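PDB 6VH5: prephenate dehydratase:Amino acid-binding ACT from Brucella abortus, which probably catalyses the conversion of prephenate to phenylpyruvate, with loss of water and carbon dioxide, in L-phenylalanine biosynthesis. Local coordinates for residues A129-I137 and N185-V193. Numbering follows the deposited sequence.
Sequences ALGQCRNVI and NVEDSENNV
Asp188 brings its carboxylate to the first backbone N-H groups of helix 134-139, those of Arg134 and Asn135, from a loop far along the same chain. The fold is the two-lobed, periplasmic-binding-protein-like prephenate dehydratase domain. Residues 185-193 lead from strand 180-183 of one sheet to strand 193-200 of the other, so they join the two lobes. Each carboxylate oxygen takes one backbone N-H of the first helical turn. OD1 of Asp188 receives Arg134 N at 2.9 Å, in a bent bond of 133°. OD2 of Asp188 receives Asn135 N at 3.0 Å, more nearly straight at 155°. Both oxygens are met on their syn sides, somewhat out of the carboxylate plane. A third bond, Asp188 N to Gln132 O (2.9 Å, nearly straight), holds the Asp188 backbone against Gln132. CG of Asp188 lies anti to its carbonyl carbon (chi1 -67°), which brings the carboxylate to the helix end. The helix dipole would probably favour its negative charge. The Asn135 amide lies beside Asp188 OD2 without a hydrogen bond to it, its plane turned obliquely to the carboxylate; Asn135 OD1 is instead hydrogen-bonded to Arg138 NH1. Beyond the carboxylate, Val136 and Val186 cross at about a right angle, with Val136 CG1 3.7 Å from Val186 CB. Cys133, the N-cap residue, and Val186 both pack on Leu168 of strand 165-169. The Cys133 side chain starts away from the linker, yet its SG still lies 3.9 Å from Glu187 CA.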
loop_
_atom_site.group_PDB
_atom_site.type_symbol
_atom_site.label_atom_id
_atom_site.label_comp_id
_atom_site.label_asym_id
_atom_site.label_seq_id
_atom_site.Cartn_x
_atom_site.Cartn_y
_atom_site.Cartn_z
ATOM N N ALA A 129 13.482 -6.304 3.040
ATOM C CA ALA A 129 14.783 -5.706 3.338
ATOM C C ALA A 129 15.923 -6.491 2.684
ATOM O O ALA A 129 16.848 -5.903 2.107
ATOM C CB ALA A 129 14.986 -5.628 4.849
ATOM N N LEU A 130 15.879 -7.822 2.772
ATOM C CA LEU A 130 16.872 -8.644 2.088
ATOM C C LEU A 130 16.909 -8.312 0.606
ATOM O O LEU A 130 17.981 -8.284 -0.008
ATOM C CB LEU A 130 16.580 -10.131 2.305
ATOM C CG LEU A 130 16.670 -10.629 3.750
ATOM C CD1 LEU A 130 16.249 -12.080 3.832
ATOM C CD2 LEU A 130 18.081 -10.458 4.293
ATOM N N GLY A 131 15.735 -8.065 0.016
ATOM C CA GLY A 131 15.633 -7.706 -1.385
ATOM C C GLY A 131 16.187 -6.337 -1.719
ATOM O O GLY A 131 16.368 -6.028 -2.901
ATOM N N GLN A 132 16.372 -5.479 -0.722
ATOM C CA GLN A 132 16.965 -4.168 -0.949
ATOM C C GLN A 132 18.441 -4.127 -0.598
ATOM O O GLN A 132 19.076 -3.080 -0.758
ATOM C CB GLN A 132 16.203 -3.099 -0.159
ATOM C CG GLN A 132 14.749 -3.043 -0.529
ATOM C CD GLN A 132 13.960 -1.973 0.226
ATOM O OE1 GLN A 132 12.871 -1.600 -0.200
ATOM N NE2 GLN A 132 14.503 -1.483 1.343
ATOM N N CYS A 133 19.003 -5.239 -0.135
ATOM C CA CYS A 133 20.394 -5.309 0.278
ATOM C C CYS A 133 21.083 -6.494 -0.373
ATOM O O CYS A 133 21.948 -7.138 0.227
ATOM C CB CYS A 133 20.495 -5.409 1.799
ATOM S SG CYS A 133 19.861 -3.973 2.689
ATOM N N ARG A 134 20.732 -6.786 -1.626
ATOM C CA ARG A 134 21.269 -7.981 -2.268
ATOM C C ARG A 134 22.772 -7.878 -2.486
ATOM O O ARG A 134 23.481 -8.884 -2.343
ATOM C CB ARG A 134 20.558 -8.232 -3.601
ATOM C CG ARG A 134 19.201 -8.919 -3.467
ATOM C CD ARG A 134 18.547 -9.135 -4.823
ATOM N NE ARG A 134 18.142 -7.875 -5.434
ATOM C CZ ARG A 134 16.916 -7.362 -5.351
ATOM N NH1 ARG A 134 15.969 -8.003 -4.677
ATOM N NH2 ARG A 134 16.634 -6.200 -5.931
ATOM N N ASN A 135 23.279 -6.667 -2.754
ATOM C CA ASN A 135 24.684 -6.505 -3.112
ATOM C C ASN A 135 25.612 -6.966 -1.989
ATOM O O ASN A 135 26.582 -7.696 -2.243
ATOM C CB ASN A 135 24.974 -5.054 -3.490
ATOM C CG ASN A 135 24.456 -4.690 -4.882
ATOM O OD1 ASN A 135 24.182 -5.562 -5.718
ATOM N ND2 ASN A 135 24.305 -3.389 -5.128
ATOM N N VAL A 136 25.353 -6.536 -0.747
ATOM C CA VAL A 136 26.227 -6.920 0.366
ATOM C C VAL A 136 26.061 -8.380 0.749
ATOM O O VAL A 136 26.963 -8.959 1.365
ATOM C CB VAL A 136 26.013 -6.056 1.622
ATOM C CG1 VAL A 136 26.356 -4.602 1.326
ATOM C CG2 VAL A 136 24.599 -6.213 2.137
ATOM N N ILE A 137 24.921 -8.993 0.439
ATOM C CA ILE A 137 24.807 -10.431 0.656
ATOM C C ILE A 137 25.631 -11.180 -0.386
ATOM O O ILE A 137 26.304 -12.171 -0.073
ATOM C CB ILE A 137 23.332 -10.868 0.646
ATOM C CG1 ILE A 137 22.623 -10.365 1.918
ATOM C CG2 ILE A 137 23.224 -12.381 0.500
ATOM C CD1 ILE A 137 21.133 -10.549 1.908
ATOM N N ASN A 185 25.018 1.866 6.234
ATOM C CA ASN A 185 24.259 2.261 5.040
ATOM C C ASN A 185 24.516 1.315 3.868
ATOM O O ASN A 185 24.980 1.717 2.799
ATOM C CB ASN A 185 24.575 3.709 4.651
ATOM C CG ASN A 185 24.071 4.705 5.670
ATOM O OD1 ASN A 185 23.233 4.374 6.518
ATOM N ND2 ASN A 185 24.593 5.926 5.612
ATOM N N VAL A 186 24.228 0.030 4.096
ATOM C CA VAL A 186 24.642 -1.007 3.158
ATOM C C VAL A 186 23.602 -1.293 2.081
ATOM O O VAL A 186 23.825 -2.184 1.247
ATOM C CB VAL A 186 24.951 -2.312 3.917
ATOM C CG1 VAL A 186 25.957 -2.051 5.024
ATOM C CG2 VAL A 186 23.671 -2.919 4.459
ATOM N N GLU A 187 22.495 -0.553 2.050
ATOM C CA GLU A 187 21.432 -0.812 1.089
ATOM C C GLU A 187 21.885 -0.523 -0.343
ATOM O O GLU A 187 22.774 0.300 -0.595
ATOM C CB GLU A 187 20.182 0.018 1.424
ATOM C CG GLU A 187 20.356 1.522 1.276
ATOM C CD GLU A 187 20.939 2.190 2.518
ATOM O OE1 GLU A 187 21.101 3.435 2.503
ATOM O OE2 GLU A 187 21.227 1.474 3.506
ATOM N N ASP A 188 21.268 -1.242 -1.282
ATOM C CA ASP A 188 21.575 -1.136 -2.702
ATOM C C ASP A 188 21.301 0.262 -3.238
ATOM O O ASP A 188 22.228 0.982 -3.624
ATOM C CB ASP A 188 20.762 -2.170 -3.489
ATOM C CG ASP A 188 21.176 -3.605 -3.179
ATOM O OD1 ASP A 188 20.387 -4.536 -3.458
ATOM O OD2 ASP A 188 22.273 -3.805 -2.611
ATOM N N SER A 189 20.036 0.668 -3.231
ATOM C CA SER A 189 19.638 1.946 -3.801
ATOM C C SER A 189 19.618 3.006 -2.714
ATOM O O SER A 189 19.322 2.729 -1.549
ATOM C CB SER A 189 18.259 1.859 -4.461
ATOM O OG SER A 189 17.682 0.573 -4.306
ATOM N N GLU A 190 19.917 4.231 -3.106
ATOM C CA GLU A 190 19.813 5.337 -2.180
ATOM C C GLU A 190 18.473 6.027 -2.385
ATOM O O GLU A 190 17.646 5.604 -3.196
ATOM C CB GLU A 190 20.993 6.291 -2.355
ATOM C CG GLU A 190 21.380 6.595 -3.782
ATOM C CD GLU A 190 22.741 7.254 -3.850
ATOM O OE1 GLU A 190 22.949 8.134 -4.713
ATOM O OE2 GLU A 190 23.600 6.894 -3.011
ATOM N N ASN A 191 18.238 7.073 -1.603
ATOM C CA ASN A 191 17.007 7.862 -1.714
ATOM C C ASN A 191 15.761 7.029 -1.419
ATOM O O ASN A 191 14.767 7.072 -2.143
ATOM C CB ASN A 191 16.916 8.531 -3.086
ATOM C CG ASN A 191 17.599 9.858 -3.101
ATOM O OD1 ASN A 191 18.653 10.020 -3.713
ATOM N ND2 ASN A 191 17.020 10.824 -2.389
ATOM N N ASN A 192 15.832 6.252 -0.353
ATOM C CA ASN A 192 14.694 5.507 0.152
ATOM C C ASN A 192 14.136 6.313 1.317
ATOM O O ASN A 192 14.807 6.468 2.343
ATOM C CB ASN A 192 15.109 4.104 0.579
ATOM C CG ASN A 192 13.932 3.262 1.010
ATOM O OD1 ASN A 192 12.781 3.677 0.892
ATOM N ND2 ASN A 192 14.209 2.060 1.465
ATOM N N VAL A 193 12.956 6.905 1.120
ATOM C CA VAL A 193 12.341 7.809 2.087
ATOM C C VAL A 193 10.940 7.323 2.437
ATOM O O VAL A 193 10.201 6.846 1.568
ATOM C CB VAL A 193 12.292 9.249 1.541
ATOM C CG1 VAL A 193 11.850 10.209 2.625
ATOM C CG2 VAL A 193 13.655 9.641 1.008
#